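Local coordinates for protein Rv1364c/MT1410 (Mycobacterium tuberculosis, PDB 3KE6) that probably acts in sigma-factor regulation, joining a manganese-binding PP2C-type (RsbU-like) phosphatase domain to an RsbW-like anti-sigma factor kinase domain, at residues Y42-E47 / V73-E78. Sequence-based numbering, arbitrary orientation.
Sequences YLVAAE and VGHGVE
H75 reaches across to the bend at V44, A45 and A46 and makes every contact between 42-47 and 73-78. The contact is small, burying 126 Å² in all. CG of H75 lies anti to its backbone N (chi1 157°), and the imidazole extends away from its own chain with CE1 leading.

The packing is by van der Waals contact. CG1 of V44 meets CE1 of H75 at 3.5 Å, and the two side chains cross at about a right angle. The methyls of the two alanines touch different ring nitrogens. CB of A46 lies 3.5 Å from NE2 of H75. CB of A45 lies 3.9 Å from ND1 of H75.

The backbone also meets the ring. N of A45 sits at the ring edge, near its plane, 3.7 Å from CE1 of H75. N of A46 approaches CE1 of H75 obliquely, at 3.4 Å. No hydrogen bond joins the two segments. N of A45 instead donates a hydrogen bond to OD1 of D248.

Manganese is bound about 5 Å from the H75 side chain. D71, V72, D188 and D247 are metal-site residues. The contact therefore borders the metal centre of the PP2C-type domain.

G76, modelled after a cis peptide bond, is the N-cap of helix 77-95. Segment 73-78 thus links the metal-bearing end of strand 64-71, in the five-stranded antiparallel sheet, to that helix. Segment 42-47 leaves the end of strand 36-43, which pairs with strands 249-256 and 376-391 in the mixed sheet.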
loop_
_atom_site.group_PDB
_atom_site.type_symbol
_atom_site.label_atom_id
_atom_site.label_comp_id
_atom_site.label_asym_id
_atom_site.label_seq_id
_atom_site.Cartn_x
_atom_site.Cartn_y
_atom_site.Cartn_z
ATOM N N TYR A 42 5.820 -8.091 -8.883
ATOM C CA TYR A 42 5.396 -8.333 -10.245
ATOM C C TYR A 42 6.527 -8.633 -11.222
ATOM O O TYR A 42 7.673 -8.246 -11.015
ATOM C CB TYR A 42 4.580 -7.155 -10.751
ATOM C CG TYR A 42 5.356 -5.873 -10.949
ATOM C CD1 TYR A 42 5.771 -5.108 -9.863
ATOM C CD2 TYR A 42 5.659 -5.412 -12.221
ATOM C CE1 TYR A 42 6.483 -3.927 -10.045
ATOM C CE2 TYR A 42 6.364 -4.224 -12.406
ATOM C CZ TYR A 42 6.771 -3.492 -11.315
ATOM O OH TYR A 42 7.475 -2.322 -11.500
ATOM N N LEU A 43 6.166 -9.352 -12.286
ATOM C CA LEU A 43 7.058 -9.685 -13.378
ATOM C C LEU A 43 6.358 -9.315 -14.679
ATOM O O LEU A 43 5.121 -9.335 -14.768
ATOM C CB LEU A 43 7.360 -11.170 -13.376
ATOM C CG LEU A 43 7.998 -11.732 -12.108
ATOM C CD1 LEU A 43 6.965 -11.903 -11.008
ATOM C CD2 LEU A 43 8.690 -13.051 -12.407
ATOM N N VAL A 44 7.157 -8.983 -15.685
ATOM C CA VAL A 44 6.639 -8.565 -16.979
ATOM C C VAL A 44 7.180 -9.507 -18.055
ATOM O O VAL A 44 8.391 -9.604 -18.227
ATOM C CB VAL A 44 7.033 -7.094 -17.256
ATOM C CG1 VAL A 44 7.063 -6.801 -18.732
ATOM C CG2 VAL A 44 6.068 -6.143 -16.548
ATOM N N ALA A 45 6.273 -10.200 -18.758
ATOM C CA ALA A 45 6.614 -11.206 -19.795
ATOM C C ALA A 45 7.651 -10.758 -20.832
ATOM O O ALA A 45 8.501 -11.547 -21.230
ATOM C CB ALA A 45 5.342 -11.676 -20.511
ATOM N N ALA A 46 7.582 -9.499 -21.261
ATOM C CA ALA A 46 8.517 -8.960 -22.247
ATOM C C ALA A 46 9.892 -8.722 -21.634
ATOM O O ALA A 46 10.095 -8.886 -20.429
ATOM C CB ALA A 46 7.980 -7.672 -22.834
ATOM N N GLU A 47 10.843 -8.339 -22.476
ATOM C CA GLU A 47 12.185 -8.020 -22.019
ATOM C C GLU A 47 12.407 -6.521 -22.190
ATOM O O GLU A 47 11.874 -5.917 -23.123
ATOM C CB GLU A 47 13.220 -8.828 -22.816
ATOM C CG GLU A 47 14.518 -9.099 -22.057
ATOM C CD GLU A 47 15.306 -10.279 -22.612
ATOM O OE1 GLU A 47 15.191 -10.576 -23.823
ATOM O OE2 GLU A 47 16.050 -10.909 -21.828
ATOM N N VAL A 73 -5.770 -7.929 -22.241
ATOM C CA VAL A 73 -5.413 -9.013 -23.178
ATOM C C VAL A 73 -4.223 -8.655 -24.080
ATOM O O VAL A 73 -4.150 -7.542 -24.599
ATOM C CB VAL A 73 -6.615 -9.457 -24.086
ATOM C CG1 VAL A 73 -7.717 -10.100 -23.255
ATOM C CG2 VAL A 73 -7.171 -8.289 -24.887
ATOM N N GLY A 74 -3.280 -9.592 -24.217
ATOM C CA GLY A 74 -2.268 -9.560 -25.295
ATOM C C GLY A 74 -1.067 -8.628 -25.179
ATOM O O GLY A 74 -0.869 -7.767 -26.050
ATOM N N HIS A 75 -0.242 -8.841 -24.142
ATOM C CA HIS A 75 0.936 -7.977 -23.831
ATOM C C HIS A 75 2.243 -8.300 -24.589
ATOM O O HIS A 75 2.871 -9.333 -24.295
ATOM C CB HIS A 75 1.260 -8.041 -22.339
ATOM C CG HIS A 75 2.676 -7.671 -22.014
ATOM N ND1 HIS A 75 3.432 -8.362 -21.090
ATOM C CD2 HIS A 75 3.485 -6.699 -22.505
ATOM C CE1 HIS A 75 4.634 -7.820 -21.009
ATOM N NE2 HIS A 75 4.694 -6.807 -21.857
ATOM N N GLY A 76 2.692 -7.439 -25.520
ATOM C CA GLY A 76 1.959 -6.260 -26.009
ATOM C C GLY A 76 2.446 -4.895 -25.526
ATOM O O GLY A 76 2.188 -4.479 -24.378
ATOM N N VAL A 77 3.150 -4.192 -26.414
ATOM C CA VAL A 77 3.357 -2.748 -26.261
ATOM C C VAL A 77 1.986 -2.081 -26.238
ATOM O O VAL A 77 1.707 -1.244 -25.381
ATOM C CB VAL A 77 4.233 -2.146 -27.409
ATOM C CG1 VAL A 77 3.969 -2.852 -28.758
ATOM C CG2 VAL A 77 4.022 -0.634 -27.526
ATOM N N GLU A 78 1.133 -2.491 -27.177
ATOM C CA GLU A 78 -0.259 -2.040 -27.249
ATOM C C GLU A 78 -1.030 -2.314 -25.957
ATOM O O GLU A 78 -1.875 -1.507 -25.561
ATOM C CB GLU A 78 -0.985 -2.728 -28.414
ATOM C CG GLU A 78 -0.554 -2.253 -29.792
ATOM C CD GLU A 78 -1.125 -3.109 -30.942
ATOM O OE1 GLU A 78 -1.010 -4.361 -30.896
ATOM O OE2 GLU A 78 -1.678 -2.522 -31.906
#